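Local coordinates for protein post-proline cleaving enzyme (Rickettsia typhi, PDB 4HVT) that probably cleaves short peptides on the carboxyl side of proline as a serine-type oligopeptidase, at residues Tyr272-Lys277 against Leu281-Ile286. Residues are numbered along the deposited sequence; the frame is centred on the assembly and turned at random.
Sequences YILDTK and LKLQKI
Just before the outermost strand of a propeller blade, L281 sets CD2 3.7 Å from CA of T276, where the chain leaves strand 269-275. K282 follows and pairs with D275 through two backbone bonds: O of K282 accepts N of D275 at 2.9 Å, in the carbonyl plane, while N of K282 reaches O of D275 only weakly. NZ of K282 is 4.6 Å from OD2 of D275, too far for a salt bridge; the carboxylate pairs instead through OD1 with NZ of K277. On the face that carries Y272, L274 and K285, L283 has CG anti to its backbone N (chi1 179°), which brings CD1 to 3.5 Å from CB of Y272. Q284 closes the second hydrogen-bonded pair: N of I273 gives to O of Q284 (2.9 Å), and O of I273 accepts both N of Q284 (3.0 Å) and a water that also donates to OE1 of Q284 (2.7 Å). K285 lies obliquely against the Y272 ring, CB and CG each 4.0 Å from CE2. Last, I286 crosses the I273 side chain at about a right angle, its CD1 3.8 Å from C of Y272, and touches F259 of strand 257-263. Backbone bonds thus fix the hairpin's register; I273 and I286 are buried, as is L274 on the opposite face from I273, while strand 282-285 stays largely exposed, K282 and K285 on opposite faces.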
loop_
_atom_site.group_PDB
_atom_site.type_symbol
_atom_site.label_atom_id
_atom_site.label_comp_id
_atom_site.label_asym_id
_atom_site.label_seq_id
_atom_site.Cartn_x
_atom_site.Cartn_y
_atom_site.Cartn_z
ATOM N N TYR A 272 -19.551 -4.283 13.570
ATOM C CA TYR A 272 -20.681 -3.746 14.290
ATOM C C TYR A 272 -21.102 -2.362 13.753
ATOM O O TYR A 272 -20.321 -1.636 13.194
ATOM C CB TYR A 272 -20.367 -3.515 15.779
ATOM C CG TYR A 272 -19.787 -4.728 16.478
ATOM C CD1 TYR A 272 -18.469 -5.100 16.305
ATOM C CD2 TYR A 272 -20.580 -5.441 17.343
ATOM C CE1 TYR A 272 -17.968 -6.210 16.966
ATOM C CE2 TYR A 272 -20.078 -6.554 17.987
ATOM C CZ TYR A 272 -18.767 -6.908 17.758
ATOM O OH TYR A 272 -18.252 -8.038 18.430
ATOM N N ILE A 273 -22.358 -2.041 13.986
ATOM C CA ILE A 273 -22.796 -0.681 13.849
ATOM C C ILE A 273 -22.894 -0.079 15.221
ATOM O O ILE A 273 -23.607 -0.610 16.076
ATOM C CB ILE A 273 -24.193 -0.567 13.176
ATOM C CG1 ILE A 273 -24.146 -1.189 11.772
ATOM C CG2 ILE A 273 -24.639 0.893 13.024
ATOM C CD1 ILE A 273 -25.485 -1.173 11.091
ATOM N N LEU A 274 -22.216 1.039 15.419
ATOM C CA LEU A 274 -22.357 1.866 16.646
ATOM C C LEU A 274 -23.207 3.060 16.239
ATOM O O LEU A 274 -22.842 3.863 15.345
ATOM C CB LEU A 274 -21.034 2.347 17.168
ATOM C CG LEU A 274 -21.076 3.307 18.329
ATOM C CD1 LEU A 274 -21.431 2.634 19.644
ATOM C CD2 LEU A 274 -19.752 3.981 18.453
ATOM N N ASP A 275 -24.377 3.175 16.854
ATOM C CA ASP A 275 -25.291 4.253 16.532
ATOM C C ASP A 275 -25.159 5.285 17.658
ATOM O O ASP A 275 -25.336 4.907 18.866
ATOM C CB ASP A 275 -26.713 3.680 16.487
ATOM C CG ASP A 275 -27.667 4.515 15.742
ATOM O OD1 ASP A 275 -27.485 5.735 15.751
ATOM O OD2 ASP A 275 -28.691 3.946 15.244
ATOM N N THR A 276 -24.840 6.533 17.315
ATOM C CA THR A 276 -24.403 7.509 18.361
ATOM C C THR A 276 -25.440 8.574 18.734
ATOM O O THR A 276 -25.162 9.458 19.535
ATOM C CB THR A 276 -23.102 8.226 17.963
ATOM O OG1 THR A 276 -23.313 8.901 16.732
ATOM C CG2 THR A 276 -21.920 7.256 17.694
ATOM N N LYS A 277 -26.647 8.482 18.190
ATOM C CA LYS A 277 -27.572 9.630 18.281
ATOM C C LYS A 277 -28.620 9.486 19.346
ATOM O O LYS A 277 -29.369 10.456 19.578
ATOM C CB LYS A 277 -28.162 9.968 16.898
ATOM C CG LYS A 277 -28.842 8.831 16.189
ATOM C CD LYS A 277 -29.412 9.279 14.841
ATOM C CE LYS A 277 -30.009 8.110 14.064
ATOM N NZ LYS A 277 -28.879 7.154 13.707
ATOM N N LEU A 281 -25.793 4.995 23.847
ATOM C CA LEU A 281 -25.169 4.389 22.665
ATOM C C LEU A 281 -25.693 2.968 22.426
ATOM O O LEU A 281 -26.108 2.266 23.372
ATOM C CB LEU A 281 -23.654 4.419 22.820
ATOM C CG LEU A 281 -22.999 5.773 23.049
ATOM C CD1 LEU A 281 -21.516 5.609 23.341
ATOM C CD2 LEU A 281 -23.248 6.621 21.792
ATOM N N LYS A 282 -25.699 2.533 21.161
ATOM C CA LYS A 282 -26.176 1.224 20.789
ATOM C C LYS A 282 -25.131 0.557 19.923
ATOM O O LYS A 282 -24.644 1.176 18.954
ATOM C CB LYS A 282 -27.492 1.329 19.984
ATOM C CG LYS A 282 -28.377 0.096 20.193
ATOM C CD LYS A 282 -29.715 0.127 19.379
ATOM C CE LYS A 282 -29.979 1.382 18.567
ATOM N NZ LYS A 282 -31.334 1.327 17.916
ATOM N N LEU A 283 -24.753 -0.661 20.278
ATOM C CA LEU A 283 -23.775 -1.409 19.517
ATOM C C LEU A 283 -24.411 -2.733 19.098
ATOM O O LEU A 283 -24.815 -3.560 19.960
ATOM C CB LEU A 283 -22.559 -1.690 20.386
ATOM C CG LEU A 283 -21.415 -2.479 19.790
ATOM C CD1 LEU A 283 -20.627 -1.647 18.782
ATOM C CD2 LEU A 283 -20.466 -2.878 20.907
ATOM N N GLN A 284 -24.489 -2.926 17.776
ATOM C CA GLN A 284 -25.200 -4.056 17.223
ATOM C C GLN A 284 -24.348 -4.798 16.193
ATOM O O GLN A 284 -23.782 -4.182 15.323
ATOM C CB GLN A 284 -26.499 -3.638 16.622
ATOM C CG GLN A 284 -27.491 -3.148 17.664
ATOM C CD GLN A 284 -28.729 -2.611 16.982
ATOM O OE1 GLN A 284 -28.731 -1.497 16.391
ATOM N NE2 GLN A 284 -29.772 -3.432 16.970
ATOM N N LYS A 285 -24.279 -6.112 16.371
ATOM C CA LYS A 285 -23.400 -6.959 15.579
ATOM C C LYS A 285 -23.933 -7.154 14.178
ATOM O O LYS A 285 -25.117 -7.430 13.979
ATOM C CB LYS A 285 -23.220 -8.336 16.265
ATOM C CG LYS A 285 -22.076 -9.166 15.697
ATOM C CD LYS A 285 -21.985 -10.506 16.489
ATOM C CE LYS A 285 -20.574 -11.041 16.519
ATOM N NZ LYS A 285 -20.032 -11.135 15.133
ATOM N N ILE A 286 -23.063 -6.927 13.185
ATOM C CA ILE A 286 -23.401 -7.122 11.774
ATOM C C ILE A 286 -23.361 -8.626 11.438
ATOM O O ILE A 286 -22.416 -9.340 11.822
ATOM C CB ILE A 286 -22.425 -6.323 10.872
ATOM C CG1 ILE A 286 -22.759 -4.855 10.964
ATOM C CG2 ILE A 286 -22.469 -6.818 9.436
ATOM C CD1 ILE A 286 -21.699 -3.977 10.401
HETATM O O HOH W 1 -26.590 0.085 15.988
#